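Local coordinates for extracellular solute-binding protein family 1 (Arthrobacter chlorophenolicus, PDB 4R2F) that binds the disaccharide laminaribiose and probably delivers it, as the extracellular solute-binding component, to a bacterial ABC-type sugar importer, at residues M45-P50 / I75-F80; P94-G99 / N311-Y316; V149-D154 / K343-L348; A200-G205 / Y257-L262. One frame throughout, in Å; residues are numbered along the deposited sequence.

In the fold
The four contacts lie round the bound laminaribiose. Contact 1 joins the loops that follow the parallel strands 40-44 and 70-74, and contact 2 pairs strand 96-97 of the same sheet with strand 306-316. That strand neighbours strand 145-161, the first partner in contact 3. Contacts 1, 2 and 3 touch, their centres about 14 Å apart. Contact 4, where two helix starts meet, touches contact 1, about 11 Å away centre to centre, but not contacts 3 and 2, about 19 and 23 Å away. Along the chain contact 1 precedes contact 2, contacts 2 and 3 interlock, and contact 4 is nested inside the loops these two close. The sugar is thus held by segments distant in sequence.

Contact 1. Residues M45-P50 / I75-F80; sequences MPWATP and IQWNNF. With BGC (beta-D-glucopyranose), chain B; BGC (beta-D-glucopyranose), chain C.
Trp77 carries this contact, its indole lying between Met45 and Pro46 on one face and the sugar on the other. On the protein side the contacts are CH-pi: Met45 CE stands 3.9 Å from the centroid of the Trp77 six-membered ring, over the face, while Pro46 CD covers the five-membered ring from the same side. Met45 gets there by bending at chi2 and chi3 (-47° and -70°), which brings CE back over the indole and within 3.9 Å of Phe80 CB. Its sulfur lies above the same face at a longer distance, a Met-aromatic contact. The aromatic pair is T-shaped: the edge of Trp77 points at the face of Trp47, planes 87° apart, with CH2 of Trp77 3.6 Å from CH2 of Trp47.

One hydrogen bond joins the loops. Trp77 NE1 donates over 2.9 Å to Pro46 O, the carbonyl at the centre of an inverse gamma turn, approaching from above the carbonyl plane.

The opposite face of Trp77 receives the glucose of chain B, whose C5 is 3.6 Å from Trp77 NE1, the stacking of sugar on indole common in carbohydrate-binding proteins. Replacing Trp77 by an alanine is likely to leave that glucose without its platform, Pro46 O without its donor, Trp47 without its edge-to-face partner, and Met45 CE and Pro46 CD without the ring they cover.

The loops follow the parallel strands 40-44 and 70-74 and lead into helices 50-61 and 80-89. Phe84 of helix 80-89 packs against Met45, and Trp47 meets Trp151 of strand 145-161 edge-to-face.

Contact 2. Residues P94-G99 / N311-Y316; sequences PAVSTG and NNIMMY. With BGC (beta-D-glucopyranose), chain C.
Ser97 and Met314 form an antiparallel hydrogen-bonded pair in a buried beta pairing, where the short strand 96-97 runs along the end of strand 306-316 within the central sheet. The pair is closed by two bonds of 2.9 Å, Ser97 N to Met314 O and Met314 N to Ser97 O. A third, from Tyr316 N to Ala95 O, extends the ladder past the non-hydrogen-bonded pair Val96 and Met315.

On the face of Ser97 and Met314, the Tyr316 ring reaches back along the strand, and its OH donates to Ser97 OG over 2.8 Å. With chi1 at 87°, OG sits between the backbone N and carbonyl carbon and donates onward to Thr98 O at 2.8 Å. Met314 CG rests 3.6 Å from the same OG. Val96 CG1 meets Ile313 CG2 on the other side of the pairing.

Past Thr98 the direct backbone bonds give way to two waters. One accepts from Gly99 N and donates to Asn312 O; the other accepts from Asn312 N and lies within hydrogen-bonding distance of Gly99 O and Asn311 OD1. That OD1 accepts from O3 of the chain C glucose at 2.7 Å, while Asn311 ND2 donates to O2 of the same sugar, almost straight at 166°. ND2 also donates to Gln152 OE1, which helps fix the amide's rotation. Both ends of the amide thus grip neighbouring hydroxyls, the bidentate pattern familiar from sugar-binding sites.

Contact 3. Residues V149-D154 / K343-L348; sequences VPWQLD and KLMNAL. With BGC (beta-D-glucopyranose), chain B; BGC (beta-D-glucopyranose), chain C.
Asp154 is linked to the loop 343-348 through its carboxylate and a water, and to the sugar directly. Its CB lies 4.4 Å from Ala347 CB and also approaches O2 of the chain C glucose. CG is turned anti to the backbone N (chi1 -176°), which sends the carboxylate off the strand into the pocket. Beyond CG the two oxygens divide their work. OD1 takes a hydrogen bond from a water that also lies 2.6 Å from Asn346 O, and makes a salt bridge with Arg156. OD2 accepts from O2 of the chain B glucose and from O2 of the chain C glucose, both at 2.6 Å, and so bridges the 2-hydroxyls of the two glucose units.

Next to Asp154 the backbones pair: Leu153 and Leu348 form an antiparallel hydrogen-bonded pair, Leu153 N to Leu348 O at 2.9 Å and Leu348 N to Leu153 O at 2.8 Å, and their CB atoms meet on one side of it. The chain directions of the touching parts differ by 87°, so the ladder is brief. Ala347 CB fits against Gln152 OE1, whose polar partner is Asn311 ND2. Further back, Met345 CE touches Trp151 CZ3 at 3.8 Å, and its sulfur stands obliquely to the ring in a Met-aromatic contact.

Strand 145-161 thus gains strand 348-349 as an edge partner beside the pocket. With Arg156 on OD1 and two sugar hydroxyls on OD2, Asp154 is probably held as a carboxylate, an acceptor for the 2-hydroxyls of both glucose units.

Contact 4. Residues A200-G205 / Y257-L262; sequences AGNNIG and YTTDNL. With BGC (beta-D-glucopyranose), chain B; BGC (beta-D-glucopyranose), chain C.
Thr259 OG1 has two waters at 2.6 Å, and both lead across to segment 200-205. One of them donates to Gly201 O. The other donates to Asn202 OD1 and also lies 2.8 Å from O6 of the chain B glucose, so the hydroxyl reaches the sugar through a single solvent molecule. A third water bridges the backbones, donating to Ala200 O and accepting from Thr259 N.

The direct link is made by Asn202. With chi1 at -166° the amide extends away from its own N and across to the start of helix 259-267. There ND2 donates to Tyr257 O over 2.9 Å, the acceptor lying in the amide plane although the donor stands above the carbonyl plane. The other end of the amide turns back to its own segment, where OD1 accepts from Ile204 N in a capping bond at the start of helix 204-215. One side chain thus links the N-terminus of helix 204-215 to the residue ahead of the N-cap of helix 259-267. The latter helix begins with a capping box: Asn261 N donates to Thr258 OG1, and Thr258 N to Asn261 OD1. A leucine at Asn202 would probably leave Tyr257 O and Ile204 N without these partners and the bridging water with one acceptor fewer.

Apolar contact is slight, with Ile204 CG2 lying 4.3 Å from Leu262 CD2. Next to Asn202, Asn203 N donates to O6 of the chain B glucose at 2.9 Å, in a nearly straight bond (161°). Gly201 N also donates to Asn78 OD1, which ties segment 200-205 to the loop carrying Trp77.

Contact 1. Residues M45-P50 / I75-F80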
# COMPACT_ATOMS: atom_id res chain seq x y z
N MET A 45 1.80 4.59 -11.56
CA MET A 45 0.86 5.25 -10.66
C MET A 45 1.57 6.48 -10.05
O MET A 45 2.81 6.60 -10.14
CB MET A 45 0.43 4.29 -9.54
CG MET A 45 -0.15 2.94 -9.99
SD MET A 45 -1.40 2.99 -11.29
CE MET A 45 -2.73 3.71 -10.37
N PRO A 46 0.82 7.35 -9.38
CA PRO A 46 1.46 8.40 -8.62
C PRO A 46 1.85 7.80 -7.28
O PRO A 46 1.07 7.83 -6.32
CB PRO A 46 0.37 9.48 -8.49
CG PRO A 46 -0.75 9.03 -9.39
CD PRO A 46 -0.64 7.53 -9.37
N TRP A 47 3.01 7.16 -7.25
CA TRP A 47 3.52 6.48 -6.08
C TRP A 47 3.91 7.36 -4.89
O TRP A 47 3.77 6.96 -3.74
CB TRP A 47 4.61 5.49 -6.45
CG TRP A 47 4.04 4.30 -7.16
CD1 TRP A 47 4.13 4.02 -8.49
CD2 TRP A 47 3.26 3.25 -6.59
NE1 TRP A 47 3.46 2.86 -8.77
CE2 TRP A 47 2.93 2.37 -7.62
CE3 TRP A 47 2.82 2.98 -5.30
CZ2 TRP A 47 2.18 1.23 -7.40
CZ3 TRP A 47 2.08 1.84 -5.08
CH2 TRP A 47 1.76 0.98 -6.12
N ALA A 48 4.47 8.52 -5.16
CA ALA A 48 4.88 9.41 -4.08
C ALA A 48 4.55 10.86 -4.40
O ALA A 48 3.40 11.21 -4.59
CB ALA A 48 6.35 9.20 -3.76
N THR A 49 5.56 11.71 -4.44
CA THR A 49 5.43 13.08 -4.89
C THR A 49 5.43 13.17 -6.40
O THR A 49 5.85 12.25 -7.09
CB THR A 49 6.55 13.98 -4.35
OG1 THR A 49 7.79 13.59 -4.94
CG2 THR A 49 6.64 13.87 -2.86
N PRO A 50 4.98 14.40 -6.91
CA PRO A 50 5.07 14.50 -8.37
C PRO A 50 6.51 14.29 -8.85
O PRO A 50 6.70 13.80 -9.95
CB PRO A 50 4.62 15.92 -8.66
CG PRO A 50 3.59 16.17 -7.66
CD PRO A 50 4.28 15.69 -6.43
N ILE A 75 -1.37 6.83 -14.52
CA ILE A 75 -2.76 6.47 -14.25
C ILE A 75 -3.06 6.97 -12.84
O ILE A 75 -2.30 6.69 -11.93
CB ILE A 75 -2.94 4.94 -14.32
CG1 ILE A 75 -2.53 4.41 -15.68
CG2 ILE A 75 -4.39 4.57 -14.00
CD1 ILE A 75 -3.35 4.96 -16.85
N GLN A 76 -4.15 7.71 -12.66
CA GLN A 76 -4.50 8.23 -11.34
C GLN A 76 -5.04 7.12 -10.42
O GLN A 76 -5.55 6.12 -10.89
CB GLN A 76 -5.54 9.36 -11.46
CG GLN A 76 -5.07 10.59 -12.24
CD GLN A 76 -3.80 11.23 -11.67
OE1 GLN A 76 -2.85 11.51 -12.40
NE2 GLN A 76 -3.78 11.44 -10.37
N TRP A 77 -4.89 7.30 -9.11
CA TRP A 77 -5.38 6.31 -8.18
C TRP A 77 -6.91 6.18 -8.18
O TRP A 77 -7.43 5.07 -8.01
CB TRP A 77 -4.90 6.60 -6.77
CG TRP A 77 -3.51 6.15 -6.54
CD1 TRP A 77 -2.43 6.93 -6.27
CD2 TRP A 77 -3.05 4.80 -6.56
NE1 TRP A 77 -1.31 6.14 -6.12
CE2 TRP A 77 -1.67 4.83 -6.29
CE3 TRP A 77 -3.67 3.57 -6.76
CZ2 TRP A 77 -0.90 3.68 -6.23
CZ3 TRP A 77 -2.91 2.42 -6.71
CH2 TRP A 77 -1.54 2.48 -6.46
N ASN A 78 -7.65 7.28 -8.35
CA ASN A 78 -9.11 7.18 -8.22
C ASN A 78 -9.67 6.27 -9.31
O ASN A 78 -9.39 6.47 -10.50
CB ASN A 78 -9.80 8.53 -8.26
CG ASN A 78 -11.23 8.47 -7.73
OD1 ASN A 78 -11.47 8.06 -6.58
ND2 ASN A 78 -12.17 8.88 -8.54
N ASN A 79 -10.40 5.25 -8.89
CA ASN A 79 -11.05 4.35 -9.83
C ASN A 79 -10.05 3.54 -10.68
O ASN A 79 -10.39 3.05 -11.77
CB ASN A 79 -12.00 5.16 -10.76
CG ASN A 79 -13.27 4.39 -11.12
OD1 ASN A 79 -13.69 3.49 -10.41
ND2 ASN A 79 -13.88 4.76 -12.23
N PHE A 80 -8.83 3.36 -10.18
CA PHE A 80 -7.76 2.69 -10.96
C PHE A 80 -8.16 1.26 -11.38
O PHE A 80 -7.80 0.80 -12.46
CB PHE A 80 -6.45 2.64 -10.16
CG PHE A 80 -6.40 1.55 -9.14
CD1 PHE A 80 -6.94 1.74 -7.87
CD2 PHE A 80 -5.82 0.31 -9.43
CE1 PHE A 80 -6.92 0.73 -6.93
CE2 PHE A 80 -5.80 -0.71 -8.47
CZ PHE A 80 -6.34 -0.50 -7.23
C2 BGC B . 0.15 4.39 -1.63
C3 BGC B . -0.98 3.61 -2.33
C4 BGC B . -2.30 4.37 -2.15
C5 BGC B . -2.13 5.85 -2.60
C6 BGC B . -3.43 6.66 -2.53
C1 BGC B . 0.16 5.85 -2.10
O1 BGC B . 1.14 6.61 -1.39
O2 BGC B . 1.41 3.74 -1.89
O3 BGC B . -0.99 2.26 -1.81
O4 BGC B . -3.38 3.81 -2.89
O5 BGC B . -1.13 6.43 -1.80
O6 BGC B . -3.98 6.57 -1.21
C2 BGC C . -0.77 -0.04 -2.40
C3 BGC C . -1.22 -1.01 -3.49
C4 BGC C . -2.74 -1.12 -3.49
C5 BGC C . -3.36 0.26 -3.63
C6 BGC C . -4.89 0.21 -3.51
C1 BGC C . -1.41 1.30 -2.75
O2 BGC C . 0.65 0.08 -2.37
O3 BGC C . -0.64 -2.30 -3.27
O4 BGC C . -3.16 -1.90 -4.60
O5 BGC C . -2.84 1.15 -2.64
O6 BGC C . -5.33 -0.24 -2.21

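Contact 2. Residues P94-G99 / N311-Y316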
# COMPACT_ATOMS: atom_id res chain seq x y z
N PRO A 94 -1.73 -1.01 -21.57
CA PRO A 94 -0.30 -0.93 -21.77
C PRO A 94 0.35 -2.28 -22.03
O PRO A 94 -0.29 -3.34 -21.86
CB PRO A 94 0.18 -0.37 -20.44
CG PRO A 94 -0.72 -1.07 -19.46
CD PRO A 94 -2.07 -1.10 -20.14
N ALA A 95 1.63 -2.24 -22.40
CA ALA A 95 2.46 -3.45 -22.48
C ALA A 95 2.97 -3.88 -21.10
O ALA A 95 3.10 -5.08 -20.80
CB ALA A 95 3.64 -3.20 -23.42
N VAL A 96 3.29 -2.88 -20.28
CA VAL A 96 3.85 -3.06 -18.95
C VAL A 96 3.25 -2.03 -18.01
O VAL A 96 2.98 -0.89 -18.40
CB VAL A 96 5.38 -2.78 -18.96
CG1 VAL A 96 5.99 -3.09 -17.60
CG2 VAL A 96 6.07 -3.58 -20.06
N SER A 97 3.08 -2.42 -16.75
CA SER A 97 2.61 -1.48 -15.75
C SER A 97 2.98 -1.84 -14.33
O SER A 97 3.28 -3.00 -13.98
CB SER A 97 1.07 -1.32 -15.84
OG SER A 97 0.37 -2.29 -15.08
N THR A 98 2.94 -0.81 -13.49
CA THR A 98 2.73 -0.98 -12.07
C THR A 98 1.23 -0.84 -11.83
O THR A 98 0.43 -0.79 -12.76
CB THR A 98 3.51 0.05 -11.24
OG1 THR A 98 3.04 1.39 -11.53
CG2 THR A 98 4.95 -0.05 -11.55
N GLY A 99 0.82 -0.82 -10.58
CA GLY A 99 -0.61 -0.68 -10.28
C GLY A 99 -0.91 -1.33 -8.97
O GLY A 99 -0.07 -1.34 -8.07
N ASN A 311 4.10 -4.86 -3.87
CA ASN A 311 3.89 -4.28 -5.19
C ASN A 311 4.84 -4.81 -6.23
O ASN A 311 5.98 -5.20 -5.94
CB ASN A 311 3.97 -2.76 -5.12
CG ASN A 311 2.77 -2.17 -4.41
OD1 ASN A 311 1.63 -2.55 -4.69
ND2 ASN A 311 3.01 -1.27 -3.47
N ASN A 312 4.36 -4.80 -7.46
CA ASN A 312 4.99 -5.57 -8.53
C ASN A 312 4.78 -4.93 -9.90
O ASN A 312 3.89 -4.10 -10.09
CB ASN A 312 4.42 -7.00 -8.52
CG ASN A 312 2.89 -7.03 -8.50
OD1 ASN A 312 2.24 -7.07 -7.41
ND2 ASN A 312 2.31 -6.98 -9.67
N ILE A 313 5.68 -5.29 -10.82
CA ILE A 313 5.62 -4.85 -12.19
C ILE A 313 5.14 -6.01 -13.01
O ILE A 313 5.67 -7.13 -12.90
CB ILE A 313 7.00 -4.41 -12.74
CG1 ILE A 313 7.59 -3.32 -11.85
CG2 ILE A 313 6.91 -3.89 -14.17
CD1 ILE A 313 8.92 -2.78 -12.34
N MET A 314 4.19 -5.70 -13.89
CA MET A 314 3.48 -6.70 -14.63
C MET A 314 3.52 -6.40 -16.12
O MET A 314 3.63 -5.25 -16.56
CB MET A 314 2.03 -6.84 -14.10
CG MET A 314 1.08 -5.69 -14.29
SD MET A 314 -0.28 -5.71 -13.11
CE MET A 314 0.48 -4.82 -11.77
N MET A 315 3.52 -7.47 -16.89
CA MET A 315 3.54 -7.38 -18.34
C MET A 315 2.21 -7.94 -18.86
O MET A 315 1.60 -8.78 -18.20
CB MET A 315 4.73 -8.22 -18.90
CG MET A 315 6.12 -7.67 -18.67
SD MET A 315 7.45 -8.65 -19.42
CE MET A 315 7.25 -10.13 -18.48
N TYR A 316 1.76 -7.48 -20.03
CA TYR A 316 0.47 -7.84 -20.60
C TYR A 316 0.61 -8.45 -21.99
O TYR A 316 1.57 -8.15 -22.70
CB TYR A 316 -0.39 -6.59 -20.75
CG TYR A 316 -0.72 -5.89 -19.45
CD1 TYR A 316 0.19 -5.05 -18.83
CD2 TYR A 316 -1.94 -6.08 -18.83
CE1 TYR A 316 -0.11 -4.41 -17.64
CE2 TYR A 316 -2.25 -5.45 -17.64
CZ TYR A 316 -1.34 -4.61 -17.05
OH TYR A 316 -1.68 -3.96 -15.87
C2 BGC C . -0.77 -0.04 -2.40
C3 BGC C . -1.22 -1.01 -3.49
C4 BGC C . -2.74 -1.12 -3.49
C5 BGC C . -3.36 0.26 -3.63
C6 BGC C . -4.89 0.21 -3.51
C1 BGC C . -1.41 1.30 -2.75
O2 BGC C . 0.65 0.08 -2.37
O3 BGC C . -0.64 -2.30 -3.27
O4 BGC C . -3.16 -1.90 -4.60
O5 BGC C . -2.84 1.15 -2.64
O6 BGC C . -5.33 -0.24 -2.21
O HOH W 1 3.07 -1.84 -8.65
O HOH W 2 1.66 -3.59 -7.26

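Contact 3. Residues V149-D154 / K343-L348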
# COMPACT_ATOMS: atom_id res chain seq x y z
N VAL A 149 6.78 -9.33 -11.21
CA VAL A 149 8.07 -9.25 -10.51
C VAL A 149 7.98 -8.16 -9.43
O VAL A 149 7.56 -7.03 -9.72
CB VAL A 149 9.19 -8.92 -11.51
CG1 VAL A 149 10.53 -8.82 -10.81
CG2 VAL A 149 9.24 -9.95 -12.61
N PRO A 150 8.39 -8.48 -8.19
CA PRO A 150 8.29 -7.46 -7.15
C PRO A 150 9.16 -6.25 -7.40
O PRO A 150 10.25 -6.41 -7.94
CB PRO A 150 8.78 -8.18 -5.89
CG PRO A 150 9.69 -9.25 -6.41
CD PRO A 150 9.03 -9.71 -7.67
N TRP A 151 8.73 -5.07 -6.99
CA TRP A 151 9.60 -3.88 -7.11
C TRP A 151 9.69 -3.03 -5.86
O TRP A 151 10.64 -2.28 -5.68
CB TRP A 151 9.25 -3.04 -8.36
CG TRP A 151 8.07 -2.10 -8.26
CD1 TRP A 151 6.74 -2.44 -8.30
CD2 TRP A 151 8.11 -0.68 -8.12
NE1 TRP A 151 5.96 -1.32 -8.16
CE2 TRP A 151 6.77 -0.23 -8.07
CE3 TRP A 151 9.14 0.26 -8.05
CZ2 TRP A 151 6.44 1.13 -7.95
CZ3 TRP A 151 8.82 1.59 -7.91
CH2 TRP A 151 7.47 2.02 -7.87
N GLN A 152 8.70 -3.13 -4.98
CA GLN A 152 8.75 -2.45 -3.71
C GLN A 152 7.72 -3.04 -2.77
O GLN A 152 6.82 -3.78 -3.20
CB GLN A 152 8.56 -0.92 -3.85
CG GLN A 152 7.42 -0.45 -4.74
CD GLN A 152 6.16 -0.01 -4.01
OE1 GLN A 152 5.75 -0.61 -3.01
NE2 GLN A 152 5.53 1.03 -4.51
N LEU A 153 7.91 -2.72 -1.49
CA LEU A 153 7.06 -3.15 -0.43
C LEU A 153 6.48 -1.95 0.26
O LEU A 153 7.19 -1.19 0.92
CB LEU A 153 7.83 -4.01 0.57
CG LEU A 153 8.38 -5.33 0.05
CD1 LEU A 153 9.49 -5.84 0.98
CD2 LEU A 153 7.26 -6.34 -0.09
N ASP A 154 5.18 -1.77 0.13
CA ASP A 154 4.54 -0.56 0.63
C ASP A 154 3.95 -0.91 1.97
O ASP A 154 2.90 -1.54 2.05
CB ASP A 154 3.49 -0.08 -0.37
CG ASP A 154 2.83 1.24 0.03
OD1 ASP A 154 3.33 1.96 0.92
OD2 ASP A 154 1.76 1.54 -0.54
N LYS A 343 15.77 9.55 -2.91
CA LYS A 343 14.83 9.64 -1.80
C LYS A 343 13.45 10.06 -2.26
O LYS A 343 12.77 10.86 -1.62
CB LYS A 343 15.32 10.61 -0.73
CG LYS A 343 16.71 10.29 -0.22
CD LYS A 343 17.12 11.29 0.85
CE LYS A 343 18.51 11.01 1.37
NZ LYS A 343 18.83 11.99 2.45
N LEU A 344 13.05 9.51 -3.40
CA LEU A 344 11.76 9.83 -4.01
C LEU A 344 10.66 8.80 -3.69
O LEU A 344 9.51 9.03 -4.04
CB LEU A 344 11.94 9.89 -5.52
CG LEU A 344 12.85 11.01 -6.00
CD1 LEU A 344 13.05 10.91 -7.50
CD2 LEU A 344 12.26 12.37 -5.60
N MET A 345 11.01 7.70 -3.03
CA MET A 345 10.07 6.62 -2.73
C MET A 345 9.40 6.69 -1.36
O MET A 345 9.99 7.16 -0.36
CB MET A 345 10.76 5.27 -2.88
CG MET A 345 11.18 4.91 -4.30
SD MET A 345 9.82 4.78 -5.46
CE MET A 345 8.87 3.50 -4.67
N ASN A 346 8.14 6.25 -1.33
CA ASN A 346 7.38 6.12 -0.09
C ASN A 346 7.11 4.62 0.21
O ASN A 346 6.02 4.25 0.67
CB ASN A 346 6.06 6.86 -0.19
CG ASN A 346 6.22 8.36 -0.10
OD1 ASN A 346 5.24 9.08 -0.24
ND2 ASN A 346 7.44 8.84 0.13
N ALA A 347 8.12 3.80 -0.03
CA ALA A 347 8.03 2.35 0.15
C ALA A 347 9.40 1.77 0.39
O ALA A 347 10.41 2.42 0.14
CB ALA A 347 7.40 1.71 -1.08
N LEU A 348 9.43 0.53 0.88
CA LEU A 348 10.66 -0.21 1.08
C LEU A 348 11.12 -0.79 -0.24
O LEU A 348 10.30 -1.11 -1.09
CB LEU A 348 10.44 -1.33 2.09
CG LEU A 348 10.21 -0.92 3.54
CD1 LEU A 348 9.60 -2.06 4.32
CD2 LEU A 348 11.49 -0.48 4.20
C2 BGC B . 0.15 4.39 -1.63
C3 BGC B . -0.98 3.61 -2.33
C4 BGC B . -2.30 4.37 -2.15
C5 BGC B . -2.13 5.85 -2.60
C6 BGC B . -3.43 6.66 -2.53
C1 BGC B . 0.16 5.85 -2.10
O1 BGC B . 1.14 6.61 -1.39
O2 BGC B . 1.41 3.74 -1.89
O3 BGC B . -0.99 2.26 -1.81
O4 BGC B . -3.38 3.81 -2.89
O5 BGC B . -1.13 6.43 -1.80
O6 BGC B . -3.98 6.57 -1.21
C2 BGC C . -0.77 -0.04 -2.40
C3 BGC C . -1.22 -1.01 -3.49
C4 BGC C . -2.74 -1.12 -3.49
C5 BGC C . -3.36 0.26 -3.63
C6 BGC C . -4.89 0.21 -3.51
C1 BGC C . -1.41 1.30 -2.75
O2 BGC C . 0.65 0.08 -2.37
O3 BGC C . -0.64 -2.30 -3.27
O4 BGC C . -3.16 -1.90 -4.60
O5 BGC C . -2.84 1.15 -2.64
O6 BGC C . -5.33 -0.24 -2.21
O HOH W 3 5.60 2.56 2.58

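Contact 4. Residues A200-G205 / Y257-L262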
# COMPACT_ATOMS: atom_id res chain seq x y z
N ALA A 200 -11.69 10.91 -2.59
CA ALA A 200 -11.39 10.39 -3.93
C ALA A 200 -9.88 10.24 -4.12
O ALA A 200 -9.12 11.14 -3.79
CB ALA A 200 -11.94 11.32 -5.01
N GLY A 201 -9.47 9.10 -4.63
CA GLY A 201 -8.05 8.82 -4.83
C GLY A 201 -7.28 8.39 -3.59
O GLY A 201 -6.12 8.04 -3.67
N ASN A 202 -7.91 8.43 -2.43
CA ASN A 202 -7.23 8.16 -1.17
C ASN A 202 -7.66 6.79 -0.62
O ASN A 202 -8.78 6.62 -0.15
CB ASN A 202 -7.55 9.27 -0.16
CG ASN A 202 -6.64 9.24 1.02
OD1 ASN A 202 -5.83 8.33 1.17
ND2 ASN A 202 -6.76 10.24 1.88
N ASN A 203 -6.74 5.83 -0.67
CA ASN A 203 -6.95 4.45 -0.18
C ASN A 203 -6.45 4.17 1.24
O ASN A 203 -6.57 3.05 1.77
CB ASN A 203 -6.28 3.48 -1.16
CG ASN A 203 -6.87 3.55 -2.54
OD1 ASN A 203 -6.17 3.77 -3.53
ND2 ASN A 203 -8.15 3.39 -2.61
N ILE A 204 -5.93 5.19 1.90
CA ILE A 204 -5.35 5.00 3.23
C ILE A 204 -6.41 4.57 4.25
O ILE A 204 -6.15 3.71 5.11
CB ILE A 204 -4.60 6.26 3.67
CG1 ILE A 204 -3.37 6.46 2.77
CG2 ILE A 204 -4.24 6.24 5.14
CD1 ILE A 204 -2.29 5.39 2.87
N GLY A 205 -7.61 5.14 4.15
CA GLY A 205 -8.73 4.74 4.99
C GLY A 205 -9.04 3.27 4.85
O GLY A 205 -9.25 2.57 5.85
N TYR A 257 -11.37 13.26 2.84
CA TYR A 257 -10.05 13.82 2.59
C TYR A 257 -9.27 13.09 1.53
O TYR A 257 -9.09 11.87 1.58
CB TYR A 257 -9.22 13.85 3.85
CG TYR A 257 -9.59 14.86 4.90
CD1 TYR A 257 -10.23 16.07 4.60
CD2 TYR A 257 -9.23 14.62 6.21
CE1 TYR A 257 -10.52 16.98 5.61
CE2 TYR A 257 -9.52 15.51 7.22
CZ TYR A 257 -10.16 16.68 6.93
OH TYR A 257 -10.42 17.53 7.98
N THR A 258 -8.80 13.85 0.56
CA THR A 258 -7.97 13.35 -0.51
C THR A 258 -6.55 13.18 0.03
O THR A 258 -6.23 13.56 1.18
CB THR A 258 -7.88 14.37 -1.67
OG1 THR A 258 -7.36 15.59 -1.12
CG2 THR A 258 -9.23 14.64 -2.37
N THR A 259 -5.68 12.67 -0.83
CA THR A 259 -4.28 12.47 -0.47
C THR A 259 -3.67 13.83 -0.13
O THR A 259 -2.96 13.96 0.85
CB THR A 259 -3.52 11.74 -1.59
OG1 THR A 259 -3.99 10.38 -1.69
CG2 THR A 259 -2.03 11.75 -1.30
N ASP A 260 -3.98 14.83 -0.95
CA ASP A 260 -3.51 16.19 -0.68
C ASP A 260 -4.02 16.73 0.63
O ASP A 260 -3.27 17.39 1.35
CB ASP A 260 -3.94 17.15 -1.83
CG ASP A 260 -3.09 16.99 -3.08
OD1 ASP A 260 -2.03 16.34 -3.02
OD2 ASP A 260 -3.49 17.50 -4.14
N ASN A 261 -5.29 16.50 0.94
CA ASN A 261 -5.86 16.97 2.20
C ASN A 261 -5.13 16.37 3.38
O ASN A 261 -4.81 17.06 4.34
CB ASN A 261 -7.33 16.57 2.35
CG ASN A 261 -8.26 17.25 1.36
OD1 ASN A 261 -9.32 16.72 1.07
ND2 ASN A 261 -7.87 18.39 0.84
N LEU A 262 -4.89 15.07 3.30
CA LEU A 262 -4.25 14.33 4.38
C LEU A 262 -2.78 14.75 4.54
O LEU A 262 -2.33 15.02 5.66
CB LEU A 262 -4.40 12.82 4.14
CG LEU A 262 -3.67 11.94 5.16
CD1 LEU A 262 -4.09 12.24 6.60
CD2 LEU A 262 -3.92 10.49 4.81
C2 BGC B . 0.15 4.39 -1.63
C3 BGC B . -0.98 3.61 -2.33
C4 BGC B . -2.30 4.37 -2.15
C5 BGC B . -2.13 5.85 -2.60
C6 BGC B . -3.43 6.66 -2.53
C1 BGC B . 0.16 5.85 -2.10
O1 BGC B . 1.14 6.61 -1.39
O2 BGC B . 1.41 3.74 -1.89
O3 BGC B . -0.99 2.26 -1.81
O4 BGC B . -3.38 3.81 -2.89
O5 BGC B . -1.13 6.43 -1.80
O6 BGC B . -3.98 6.57 -1.21
C2 BGC C . -0.77 -0.04 -2.40
C3 BGC C . -1.22 -1.01 -3.49
C4 BGC C . -2.74 -1.12 -3.49
C5 BGC C . -3.36 0.26 -3.63
C6 BGC C . -4.89 0.21 -3.51
C1 BGC C . -1.41 1.30 -2.75
O2 BGC C . 0.65 0.08 -2.37
O3 BGC C . -0.64 -2.30 -3.27
O4 BGC C . -3.16 -1.90 -4.60
O5 BGC C . -2.84 1.15 -2.64
O6 BGC C . -5.33 -0.24 -2.21
O HOH W 4 -6.49 11.72 -3.35
O HOH W 5 -4.31 9.88 -4.24
O HOH W 6 -3.29 8.83 0.21